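Local coordinates for protein kojibiose phosphorylase (Gut metagenome, PDB 6W0P) that is a phosphorylase of glycoside hydrolase family 65 that joins an N-terminal beta-sandwich domain to a helical catalytic domain, at residues T210-V214 and Q266-L271; V89-I94 and R249-N253; F497-D501 and M528-S532. All blocks are in the same frame, centred on the assembly; numbering follows the deposited sequence.

Interaction 1 of 3, residues T210-V214 and Q266-L271; sequences TLTSV and QRDIAL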
ATOM      1  N   THR A 210      10.382 -16.062 -27.980  1.00 39.10           N
ATOM      2  CA  THR A 210      11.058 -15.717 -29.249  1.00 39.89           C
ATOM      3  C   THR A 210      10.016 -15.359 -30.309  1.00 39.47           C
ATOM      4  O   THR A 210       8.861 -15.846 -30.224  1.00 38.27           O
ATOM      5  CB  THR A 210      11.948 -16.869 -29.736  1.00 40.54           C
ATOM      6  OG1 THR A 210      11.098 -17.937 -30.168  1.00 40.35           O
ATOM      7  CG2 THR A 210      12.920 -17.334 -28.672  1.00 40.85           C
ATOM      8  N   LEU A 211      10.447 -14.546 -31.270  1.00 39.08           N
ATOM      9  CA  LEU A 211       9.631 -14.097 -32.409  1.00 39.28           C
ATOM     10  C   LEU A 211      10.532 -14.013 -33.645  1.00 39.33           C
ATOM     11  O   LEU A 211      11.651 -13.488 -33.517  1.00 39.38           O
ATOM     12  CB  LEU A 211       9.060 -12.735 -32.016  1.00 39.29           C
ATOM     13  CG  LEU A 211       8.295 -11.997 -33.105  1.00 39.43           C
ATOM     14  CD1 LEU A 211       7.245 -11.087 -32.480  1.00 40.08           C
ATOM     15  CD2 LEU A 211       9.238 -11.200 -33.995  1.00 39.87           C
ATOM     16  N   THR A 212      10.048 -14.472 -34.797  1.00 39.18           N
ATOM     17  CA  THR A 212      10.688 -14.233 -36.116  1.00 40.07           C
ATOM     18  C   THR A 212       9.738 -13.388 -36.953  1.00 40.11           C
ATOM     19  O   THR A 212       8.571 -13.795 -37.119  1.00 40.36           O
ATOM     20  CB  THR A 212      11.073 -15.533 -36.833  1.00 40.29           C
ATOM     21  OG1 THR A 212      12.106 -16.139 -36.065  1.00 41.14           O
ATOM     22  CG2 THR A 212      11.588 -15.306 -38.238  1.00 40.74           C
ATOM     23  N   SER A 213      10.218 -12.230 -37.397  1.00 40.40           N
ATOM     24  CA  SER A 213       9.501 -11.310 -38.304  1.00 39.63           C
ATOM     25  C   SER A 213      10.208 -11.307 -39.650  1.00 39.93           C
ATOM     26  O   SER A 213      11.420 -10.980 -39.668  1.00 40.18           O
ATOM     27  CB  SER A 213       9.433  -9.923 -37.744  1.00 39.51           C
ATOM     28  OG  SER A 213       8.636  -9.113 -38.595  1.00 39.43           O
ATOM     29  N   VAL A 214       9.480 -11.665 -40.712  1.00 39.56           N
ATOM     30  CA  VAL A 214      10.030 -11.709 -42.096  1.00 41.06           C
ATOM     31  C   VAL A 214       9.131 -10.898 -43.033  1.00 40.91           C
ATOM     32  O   VAL A 214       7.893 -10.979 -42.910  1.00 40.52           O
ATOM     33  CB  VAL A 214      10.194 -13.159 -42.582  1.00 41.39           C
ATOM     34  CG1 VAL A 214      11.279 -13.889 -41.796  1.00 42.12           C
ATOM     35  CG2 VAL A 214       8.881 -13.922 -42.531  1.00 41.43           C
ATOM     36  N   GLN A 266      11.594 -22.143 -36.741  1.00 49.02           N
ATOM     37  CA  GLN A 266      10.783 -20.900 -36.582  1.00 48.32           C
ATOM     38  C   GLN A 266      10.971 -20.062 -37.840  1.00 48.78           C
ATOM     39  O   GLN A 266       9.958 -19.672 -38.469  1.00 47.34           O
ATOM     40  CB  GLN A 266      11.214 -20.102 -35.346  1.00 47.29           C
ATOM     41  CG  GLN A 266      10.285 -18.951 -34.988  1.00 45.94           C
ATOM     42  CD  GLN A 266      10.609 -18.303 -33.659  1.00 44.59           C
ATOM     43  OE1 GLN A 266      11.163 -17.210 -33.606  1.00 42.27           O
ATOM     44  NE2 GLN A 266      10.250 -18.972 -32.571  1.00 44.36           N
ATOM     45  N   ARG A 267      12.238 -19.860 -38.203  1.00 50.94           N
ATOM     46  CA  ARG A 267      12.653 -19.101 -39.404  1.00 53.03           C
ATOM     47  C   ARG A 267      12.100 -19.785 -40.658  1.00 52.26           C
ATOM     48  O   ARG A 267      11.529 -19.082 -41.497  1.00 51.45           O
ATOM     49  CB  ARG A 267      14.175 -18.969 -39.433  1.00 57.46           C
ATOM     50  CG  ARG A 267      14.663 -17.851 -40.341  1.00 60.98           C
ATOM     51  CD  ARG A 267      16.033 -18.124 -40.933  1.00 63.38           C
ATOM     52  NE  ARG A 267      17.116 -17.493 -40.197  1.00 65.76           N
ATOM     53  CZ  ARG A 267      18.395 -17.562 -40.552  1.00 66.97           C
ATOM     54  NH1 ARG A 267      18.753 -18.254 -41.624  1.00 68.04           N
ATOM     55  NH2 ARG A 267      19.308 -16.939 -39.828  1.00 67.30           N
ATOM     56  N   ASP A 268      12.216 -21.105 -40.780  1.00 53.08           N
ATOM     57  CA  ASP A 268      11.791 -21.796 -42.027  1.00 54.33           C
ATOM     58  C   ASP A 268      10.267 -21.735 -42.160  1.00 51.56           C
ATOM     59  O   ASP A 268       9.772 -21.521 -43.287  1.00 51.09           O
ATOM     60  CB  ASP A 268      12.268 -23.247 -42.102  1.00 58.69           C
ATOM     61  CG  ASP A 268      12.361 -23.715 -43.547  1.00 62.06           C
ATOM     62  OD1 ASP A 268      13.448 -23.526 -44.140  1.00 63.50           O
ATOM     63  OD2 ASP A 268      11.324 -24.199 -44.094  1.00 63.08           O
ATOM     64  N   ILE A 269       9.535 -21.925 -41.063  1.00 49.09           N
ATOM     65  CA  ILE A 269       8.050 -21.772 -41.071  1.00 47.40           C
ATOM     66  C   ILE A 269       7.719 -20.339 -41.515  1.00 44.23           C
ATOM     67  O   ILE A 269       6.896 -20.178 -42.429  1.00 42.31           O
ATOM     68  CB  ILE A 269       7.438 -22.127 -39.707  1.00 47.69           C
ATOM     69  CG1 ILE A 269       7.694 -23.597 -39.357  1.00 49.36           C
ATOM     70  CG2 ILE A 269       5.954 -21.778 -39.681  1.00 47.07           C
ATOM     71  CD1 ILE A 269       7.567 -23.912 -37.872  1.00 49.96           C
ATOM     72  N   ALA A 270       8.395 -19.339 -40.958  1.00 42.63           N
ATOM     73  CA  ALA A 270       8.107 -17.926 -41.278  1.00 42.99           C
ATOM     74  C   ALA A 270       8.288 -17.701 -42.786  1.00 43.27           C
ATOM     75  O   ALA A 270       7.366 -17.135 -43.424  1.00 43.30           O
ATOM     76  CB  ALA A 270       8.959 -17.009 -40.445  1.00 42.81           C
ATOM     77  N   LEU A 271       9.401 -18.173 -43.354  1.00 44.02           N
ATOM     78  CA  LEU A 271       9.734 -17.948 -44.786  1.00 43.92           C
ATOM     79  C   LEU A 271       8.766 -18.696 -45.700  1.00 43.57           C
ATOM     80  O   LEU A 271       8.429 -18.130 -46.760  1.00 41.97           O
ATOM     81  CB  LEU A 271      11.176 -18.380 -45.045  1.00 45.04           C
ATOM     82  CG  LEU A 271      12.232 -17.445 -44.477  1.00 45.20           C
ATOM     83  CD1 LEU A 271      13.608 -17.807 -45.022  1.00 46.97           C
ATOM     84  CD2 LEU A 271      11.892 -15.999 -44.782  1.00 45.29           C
TER
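Gln266 lays its extended side chain (chi1 and chi2 both t) across the threonine face of strand 210-214, its amide ending between two hydroxyls. Its NE2 donates to Thr210 OG1 at 2.8 Å, and its OE1 accepts from Thr212 OG1, also at 2.8 Å. Two threonines on the same face of a strand thus read both ends of one carboxamide; Gln261 and Thr201 add further partners to Gln266 NE2 and Thr212 OG1. Beyond this polar end the interface turns apolar. Thr212 CG2 lies 3.8 Å from Ala270 CB, Val214 CG2 lies 3.7 Å from the same Ala270 CB, and Val214 CG1 meets Leu271 CD2 at 3.7 Å. The alternation of the strand selects Thr210, Thr212 and Val214 for the helix, while Leu211 and Ser213 point their CB atoms away, where both touch Val89. Gln266 and Ala270, one helical turn apart, supply the matching helix face; with small Ala270 at the centre, the axes come within 8.5 Å, crossing at -34°. Arg267 leads its end away to a cation-pi contact with Phe192. The principle is helix-on-sheet packing, here on an antiparallel sheet of the family 65 N-terminal beta-sandwich domain.

Interaction 2 of 3, residues V89-I94 and R249-N253; sequences VNFFKI and RYVTN
Strand 249-253, in regular beta conformation, presents Arg249, Val251 and Asn253 to the irregular segment 89-94. The two run in opposite directions, with CA pairs Val89-Asn253 (8.8 Å), Phe91-Val251 (7.1 Å) and Phe92-Arg249 (8.6 Å). Phe91 and Phe92 adopt phi/psi near -106/7 and -108/-7, and an Asx turn bends the chain, Phe92 N donating to Asn90 OD1 at 3.2 Å. Phe91 CB lies 3.7 Å from CG1 of Val251 (chi1 t); chi1 p (52°) with chi2 72° carries the Phe91 ring to Asn253, CD2 3.2 Å from ND2. Asn253 is m (-63°, chi2 -60°); its OD1 approaches Val89 CG1 at 3.7 Å and is hydrogen-bonded to Ser213. Arg249 (chi1 t, chi2 -146°, chi3 m, chi4 -124°) brings its guanidinium up to the backbone of 91-93: NH2 donates to Lys93 O at 2.9 Å, NH1 to His172 O and NE to Gln155. The loop leading into strand 94-98 of the smaller sheet thus packs on strand 245-256 of the large one, inside the family 65 N-terminal beta-sandwich.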
ATOM      1  N   VAL A  89       7.774  -6.061 -32.534  1.00 34.16           N
ATOM      2  CA  VAL A  89       8.343  -5.586 -33.819  1.00 35.10           C
ATOM      3  C   VAL A  89       7.334  -4.661 -34.507  1.00 34.40           C
ATOM      4  O   VAL A  89       6.201  -5.084 -34.786  1.00 34.31           O
ATOM      5  CB  VAL A  89       8.789  -6.774 -34.692  1.00 36.49           C
ATOM      6  CG1 VAL A  89       7.662  -7.773 -34.956  1.00 36.55           C
ATOM      7  CG2 VAL A  89       9.434  -6.301 -35.988  1.00 37.32           C
ATOM      8  N   ASN A  90       7.745  -3.424 -34.768  1.00 34.43           N
ATOM      9  CA  ASN A  90       7.008  -2.497 -35.669  1.00 34.21           C
ATOM     10  C   ASN A  90       7.281  -2.919 -37.123  1.00 33.97           C
ATOM     11  O   ASN A  90       8.409  -2.674 -37.588  1.00 34.41           O
ATOM     12  CB  ASN A  90       7.429  -1.045 -35.415  1.00 34.13           C
ATOM     13  CG  ASN A  90       6.730  -0.065 -36.334  1.00 33.43           C
ATOM     14  OD1 ASN A  90       6.042  -0.471 -37.270  1.00 32.38           O
ATOM     15  ND2 ASN A  90       6.883   1.223 -36.054  1.00 33.70           N
ATOM     16  N   PHE A  91       6.327  -3.585 -37.788  1.00 33.32           N
ATOM     17  CA  PHE A  91       6.521  -4.187 -39.141  1.00 32.96           C
ATOM     18  C   PHE A  91       5.804  -3.352 -40.204  1.00 32.73           C
ATOM     19  O   PHE A  91       5.746  -3.785 -41.352  1.00 32.64           O
ATOM     20  CB  PHE A  91       6.067  -5.646 -39.166  1.00 32.92           C
ATOM     21  CG  PHE A  91       4.675  -5.912 -38.653  1.00 32.94           C
ATOM     22  CD1 PHE A  91       3.556  -5.540 -39.390  1.00 32.44           C
ATOM     23  CD2 PHE A  91       4.483  -6.570 -37.445  1.00 33.18           C
ATOM     24  CE1 PHE A  91       2.283  -5.782 -38.907  1.00 32.38           C
ATOM     25  CE2 PHE A  91       3.207  -6.830 -36.977  1.00 32.45           C
ATOM     26  CZ  PHE A  91       2.110  -6.444 -37.709  1.00 32.49           C
ATOM     27  N   PHE A  92       5.264  -2.192 -39.827  1.00 32.72           N
ATOM     28  CA  PHE A  92       4.595  -1.249 -40.763  1.00 32.99           C
ATOM     29  C   PHE A  92       5.468  -0.009 -40.964  1.00 33.28           C
ATOM     30  O   PHE A  92       5.142   0.823 -41.838  1.00 32.68           O
ATOM     31  CB  PHE A  92       3.209  -0.864 -40.239  1.00 32.69           C
ATOM     32  CG  PHE A  92       2.122  -1.905 -40.410  1.00 32.58           C
ATOM     33  CD1 PHE A  92       2.037  -2.688 -41.553  1.00 32.92           C
ATOM     34  CD2 PHE A  92       1.128  -2.043 -39.454  1.00 32.50           C
ATOM     35  CE1 PHE A  92       1.009  -3.606 -41.709  1.00 32.89           C
ATOM     36  CE2 PHE A  92       0.098  -2.952 -39.618  1.00 32.27           C
ATOM     37  CZ  PHE A  92       0.042  -3.735 -40.743  1.00 32.75           C
ATOM     38  N   LYS A  93       6.559   0.093 -40.202  1.00 34.02           N
ATOM     39  CA  LYS A  93       7.453   1.276 -40.203  1.00 35.26           C
ATOM     40  C   LYS A  93       8.039   1.511 -41.598  1.00 35.97           C
ATOM     41  O   LYS A  93       8.585   0.575 -42.209  1.00 35.66           O
ATOM     42  CB  LYS A  93       8.596   1.130 -39.203  1.00 36.14           C
ATOM     43  CG  LYS A  93       9.454   2.383 -39.094  1.00 36.96           C
ATOM     44  CD  LYS A  93      10.375   2.353 -37.913  1.00 38.04           C
ATOM     45  CE  LYS A  93      11.435   3.434 -38.003  1.00 39.61           C
ATOM     46  NZ  LYS A  93      12.426   3.315 -36.913  1.00 40.35           N
ATOM     47  N   ILE A  94       7.915   2.738 -42.085  1.00 36.96           N
ATOM     48  CA  ILE A  94       8.595   3.185 -43.335  1.00 37.97           C
ATOM     49  C   ILE A  94       9.350   4.481 -43.053  1.00 37.94           C
ATOM     50  O   ILE A  94       9.118   5.115 -41.992  1.00 37.28           O
ATOM     51  CB  ILE A  94       7.597   3.362 -44.499  1.00 37.58           C
ATOM     52  CG1 ILE A  94       6.692   4.578 -44.288  1.00 37.67           C
ATOM     53  CG2 ILE A  94       6.791   2.089 -44.706  1.00 37.69           C
ATOM     54  CD1 ILE A  94       5.676   4.796 -45.389  1.00 37.50           C
ATOM     55  N   ARG A 249       4.004  -4.788 -49.294  1.00 36.89           N
ATOM     56  CA  ARG A 249       4.792  -5.491 -48.257  1.00 36.78           C
ATOM     57  C   ARG A 249       3.961  -6.627 -47.642  1.00 36.06           C
ATOM     58  O   ARG A 249       2.866  -6.339 -47.091  1.00 34.24           O
ATOM     59  CB  ARG A 249       5.206  -4.525 -47.149  1.00 36.90           C
ATOM     60  CG  ARG A 249       6.304  -5.092 -46.270  1.00 37.42           C
ATOM     61  CD  ARG A 249       6.196  -4.660 -44.831  1.00 37.11           C
ATOM     62  NE  ARG A 249       6.216  -3.213 -44.654  1.00 37.17           N
ATOM     63  CZ  ARG A 249       7.076  -2.553 -43.896  1.00 36.56           C
ATOM     64  NH1 ARG A 249       8.042  -3.199 -43.277  1.00 37.25           N
ATOM     65  NH2 ARG A 249       6.961  -1.245 -43.733  1.00 36.42           N
ATOM     66  N   TYR A 250       4.490  -7.852 -47.717  1.00 35.62           N
ATOM     67  CA  TYR A 250       4.001  -9.058 -47.006  1.00 35.63           C
ATOM     68  C   TYR A 250       4.851  -9.252 -45.753  1.00 36.47           C
ATOM     69  O   TYR A 250       6.103  -9.216 -45.856  1.00 37.40           O
ATOM     70  CB  TYR A 250       4.075 -10.278 -47.921  1.00 35.15           C
ATOM     71  CG  TYR A 250       3.321 -10.090 -49.211  1.00 35.02           C
ATOM     72  CD1 TYR A 250       3.928  -9.489 -50.296  1.00 35.17           C
ATOM     73  CD2 TYR A 250       1.992 -10.476 -49.346  1.00 34.47           C
ATOM     74  CE1 TYR A 250       3.254  -9.303 -51.493  1.00 35.58           C
ATOM     75  CE2 TYR A 250       1.295 -10.273 -50.533  1.00 34.17           C
ATOM     76  CZ  TYR A 250       1.932  -9.691 -51.619  1.00 34.56           C
ATOM     77  OH  TYR A 250       1.323  -9.489 -52.822  1.00 34.04           O
ATOM     78  N   VAL A 251       4.197  -9.418 -44.606  1.00 36.63           N
ATOM     79  CA  VAL A 251       4.862  -9.703 -43.302  1.00 37.35           C
ATOM     80  C   VAL A 251       4.331 -11.033 -42.740  1.00 37.63           C
ATOM     81  O   VAL A 251       3.141 -11.284 -42.870  1.00 37.26           O
ATOM     82  CB  VAL A 251       4.644  -8.535 -42.322  1.00 37.64           C
ATOM     83  CG1 VAL A 251       5.343  -8.760 -40.990  1.00 37.68           C
ATOM     84  CG2 VAL A 251       5.078  -7.214 -42.935  1.00 37.75           C
ATOM     85  N   THR A 252       5.217 -11.855 -42.174  1.00 38.29           N
ATOM     86  CA  THR A 252       4.891 -13.048 -41.356  1.00 38.86           C
ATOM     87  C   THR A 252       5.678 -12.955 -40.045  1.00 39.09           C
ATOM     88  O   THR A 252       6.864 -12.671 -40.093  1.00 39.60           O
ATOM     89  CB  THR A 252       5.114 -14.346 -42.133  1.00 39.46           C
ATOM     90  OG1 THR A 252       4.179 -14.354 -43.213  1.00 38.98           O
ATOM     91  CG2 THR A 252       4.921 -15.572 -41.273  1.00 39.91           C
ATOM     92  N   ASN A 253       4.981 -13.083 -38.913  1.00 39.23           N
ATOM     93  CA  ASN A 253       5.549 -13.061 -37.547  1.00 38.84           C
ATOM     94  C   ASN A 253       5.244 -14.428 -36.944  1.00 39.85           C
ATOM     95  O   ASN A 253       4.035 -14.796 -36.894  1.00 40.27           O
ATOM     96  CB  ASN A 253       4.994 -11.878 -36.752  1.00 38.54           C
ATOM     97  CG  ASN A 253       5.390 -10.549 -37.355  1.00 38.51           C
ATOM     98  OD1 ASN A 253       6.573 -10.245 -37.472  1.00 40.14           O
ATOM     99  ND2 ASN A 253       4.428  -9.749 -37.750  1.00 37.64           N
TER

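Interaction 3 of 3, residues F497-D501 and M528-S532; sequences FQYLD and MKDAS
Two alpha-helical segments, 497-501 and 528-532, cross at -142°, a broadly antiparallel course, with their axes 10.3 Å apart at closest approach; the nearest CA pair is Phe497 with Ser532, at 6.4 Å. Met528 opens the second segment with chi1 t, chi2 t and chi3 p, threading its thioether between the helices. Its CG lies 3.6 Å from Phe497 CD1, its SD 3.9 Å from Leu500 CD2, and its CE 3.5 Å from Phe497 O. Phe497 is m, and the sulfur sits 4.8 Å from its ring centroid, an oblique Met-aromatic contact. Lys529 starts away from the partner, but with chi1 and chi4 both m it returns NZ to Asp501 OD2 at 2.8 Å, a salt bridge to a t rotamer of Asp501. Ala531 CB approaches Phe497 CE2 at 4.3 Å. Ser532, t, places OG 3.6 Å from Gln498 CG and 4.0 Å from Phe497 CB. The chemistry is graded: sulfur and aromatic carbon fill the buried side of this helix pair, and a charge pair bridges it toward solvent.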
ATOM      1  N   PHE A 497     -20.352 -24.319  -5.239  1.00 36.57           N
ATOM      2  CA  PHE A 497     -20.427 -25.573  -4.447  1.00 36.64           C
ATOM      3  C   PHE A 497     -21.570 -26.435  -4.979  1.00 37.27           C
ATOM      4  O   PHE A 497     -21.359 -27.636  -5.172  1.00 37.18           O
ATOM      5  CB  PHE A 497     -20.612 -25.282  -2.956  1.00 36.15           C
ATOM      6  CG  PHE A 497     -19.442 -24.594  -2.301  1.00 35.42           C
ATOM      7  CD1 PHE A 497     -18.167 -24.728  -2.808  1.00 34.71           C
ATOM      8  CD2 PHE A 497     -19.633 -23.819  -1.170  1.00 35.55           C
ATOM      9  CE1 PHE A 497     -17.100 -24.081  -2.215  1.00 35.43           C
ATOM     10  CE2 PHE A 497     -18.565 -23.175  -0.571  1.00 36.07           C
ATOM     11  CZ  PHE A 497     -17.293 -23.324  -1.085  1.00 35.83           C
ATOM     12  N   GLN A 498     -22.733 -25.828  -5.220  1.00 38.03           N
ATOM     13  CA  GLN A 498     -23.952 -26.561  -5.643  1.00 38.66           C
ATOM     14  C   GLN A 498     -23.770 -27.071  -7.077  1.00 39.33           C
ATOM     15  O   GLN A 498     -24.179 -28.207  -7.343  1.00 39.77           O
ATOM     16  CB  GLN A 498     -25.181 -25.685  -5.478  1.00 39.17           C
ATOM     17  CG  GLN A 498     -25.488 -25.374  -4.022  1.00 39.43           C
ATOM     18  CD  GLN A 498     -26.623 -24.386  -3.919  1.00 39.98           C
ATOM     19  OE1 GLN A 498     -26.801 -23.537  -4.792  1.00 39.76           O
ATOM     20  NE2 GLN A 498     -27.397 -24.492  -2.847  1.00 39.65           N
ATOM     21  N   TYR A 499     -23.103 -26.328  -7.961  1.00 38.66           N
ATOM     22  CA  TYR A 499     -22.854 -26.820  -9.340  1.00 39.06           C
ATOM     23  C   TYR A 499     -21.928 -28.045  -9.300  1.00 40.24           C
ATOM     24  O   TYR A 499     -22.199 -29.033 -10.011  1.00 41.54           O
ATOM     25  CB  TYR A 499     -22.291 -25.730 -10.252  1.00 38.54           C
ATOM     26  CG  TYR A 499     -22.280 -26.090 -11.717  1.00 38.06           C
ATOM     27  CD1 TYR A 499     -23.427 -26.542 -12.360  1.00 38.98           C
ATOM     28  CD2 TYR A 499     -21.123 -25.977 -12.467  1.00 37.72           C
ATOM     29  CE1 TYR A 499     -23.426 -26.869 -13.709  1.00 38.85           C
ATOM     30  CE2 TYR A 499     -21.104 -26.291 -13.816  1.00 37.72           C
ATOM     31  CZ  TYR A 499     -22.254 -26.744 -14.439  1.00 38.72           C
ATOM     32  OH  TYR A 499     -22.221 -27.061 -15.770  1.00 39.39           O
ATOM     33  N   LEU A 500     -20.846 -27.986  -8.530  1.00 40.08           N
ATOM     34  CA  LEU A 500     -19.872 -29.100  -8.487  1.00 41.79           C
ATOM     35  C   LEU A 500     -20.589 -30.339  -7.950  1.00 43.64           C
ATOM     36  O   LEU A 500     -20.482 -31.395  -8.575  1.00 42.91           O
ATOM     37  CB  LEU A 500     -18.680 -28.745  -7.598  1.00 41.07           C
ATOM     38  CG  LEU A 500     -17.667 -29.873  -7.419  1.00 41.03           C
ATOM     39  CD1 LEU A 500     -17.200 -30.407  -8.762  1.00 40.80           C
ATOM     40  CD2 LEU A 500     -16.474 -29.413  -6.598  1.00 41.17           C
ATOM     41  N   ASP A 501     -21.285 -30.174  -6.825  1.00 45.31           N
ATOM     42  CA  ASP A 501     -22.136 -31.210  -6.195  1.00 47.64           C
ATOM     43  C   ASP A 501     -23.006 -31.912  -7.248  1.00 48.78           C
ATOM     44  O   ASP A 501     -22.943 -33.154  -7.306  1.00 47.99           O
ATOM     45  CB  ASP A 501     -22.984 -30.622  -5.070  1.00 49.05           C
ATOM     46  CG  ASP A 501     -23.819 -31.708  -4.412  1.00 51.84           C
ATOM     47  OD1 ASP A 501     -24.807 -32.121  -5.060  1.00 54.09           O
ATOM     48  OD2 ASP A 501     -23.437 -32.187  -3.302  1.00 52.52           O
ATOM     49  N   MET A 528     -17.752 -29.363   2.011  1.00 42.89           N
ATOM     50  CA  MET A 528     -18.382 -28.547   0.943  1.00 42.60           C
ATOM     51  C   MET A 528     -19.887 -28.481   1.181  1.00 44.25           C
ATOM     52  O   MET A 528     -20.434 -27.362   1.111  1.00 44.10           O
ATOM     53  CB  MET A 528     -18.120 -29.076  -0.465  1.00 41.81           C
ATOM     54  CG  MET A 528     -18.575 -28.090  -1.527  1.00 40.78           C
ATOM     55  SD  MET A 528     -17.978 -28.479  -3.178  1.00 39.34           S
ATOM     56  CE  MET A 528     -19.062 -29.837  -3.620  1.00 40.42           C
ATOM     57  N   LYS A 529     -20.523 -29.617   1.481  1.00 45.87           N
ATOM     58  CA  LYS A 529     -21.978 -29.667   1.789  1.00 47.17           C
ATOM     59  C   LYS A 529     -22.268 -28.805   3.020  1.00 45.02           C
ATOM     60  O   LYS A 529     -23.236 -28.025   2.974  1.00 44.95           O
ATOM     61  CB  LYS A 529     -22.487 -31.100   1.997  1.00 50.60           C
ATOM     62  CG  LYS A 529     -22.903 -31.825   0.721  1.00 52.91           C
ATOM     63  CD  LYS A 529     -23.106 -33.339   0.912  1.00 54.95           C
ATOM     64  CE  LYS A 529     -23.247 -34.097  -0.394  1.00 55.73           C
ATOM     65  NZ  LYS A 529     -24.451 -33.662  -1.142  1.00 56.01           N
ATOM     66  N   ASP A 530     -21.493 -28.950   4.091  1.00 43.60           N
ATOM     67  CA  ASP A 530     -21.769 -28.204   5.345  1.00 43.90           C
ATOM     68  C   ASP A 530     -21.541 -26.701   5.083  1.00 42.38           C
ATOM     69  O   ASP A 530     -22.365 -25.906   5.565  1.00 41.32           O
ATOM     70  CB  ASP A 530     -20.978 -28.755   6.539  1.00 44.69           C
ATOM     71  CG  ASP A 530     -21.335 -28.058   7.848  1.00 46.38           C
ATOM     72  OD1 ASP A 530     -22.532 -28.102   8.236  1.00 45.49           O
ATOM     73  OD2 ASP A 530     -20.414 -27.430   8.464  1.00 49.03           O
ATOM     74  N   ALA A 531     -20.492 -26.309   4.345  1.00 40.69           N
ATOM     75  CA  ALA A 531     -20.184 -24.875   4.095  1.00 40.78           C
ATOM     76  C   ALA A 531     -21.305 -24.268   3.238  1.00 41.23           C
ATOM     77  O   ALA A 531     -21.768 -23.146   3.536  1.00 39.99           O
ATOM     78  CB  ALA A 531     -18.810 -24.709   3.487  1.00 39.63           C
ATOM     79  N   SER A 532     -21.812 -25.047   2.282  1.00 43.12           N
ATOM     80  CA  SER A 532     -22.906 -24.653   1.363  1.00 42.81           C
ATOM     81  C   SER A 532     -24.154 -24.343   2.181  1.00 42.56           C
ATOM     82  O   SER A 532     -24.765 -23.301   1.950  1.00 41.65           O
ATOM     83  CB  SER A 532     -23.149 -25.724   0.345  1.00 44.01           C
ATOM     84  OG  SER A 532     -23.926 -25.227  -0.727  1.00 45.82           O
TER

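Overall arrangement
Interactions 1 and 2, their centres 13 Å apart, occupy opposite faces of the large sheet of the N-terminal domain. Its neighbouring antiparallel strands 210-217 and 245-256 meet where Val214 N lies 2.9 Å from Thr252 O, a probable hydrogen bond. Thr212 and Val214 face the helix, and Thr252 meets Ala270 there; on the other face Leu211 and Ser213 touch Val89, while Val251 and Asn253 face the loop. Helix 263-277 follows strand 245-256 in the chain, and the segments of the two contacts alternate in sequence. Interaction 3, in the central catalytic domain, shares no element with them: its centre is 49 Å from interaction 1 and 53 Å from interaction 2, on the opposite side of the chain's centre from the latter.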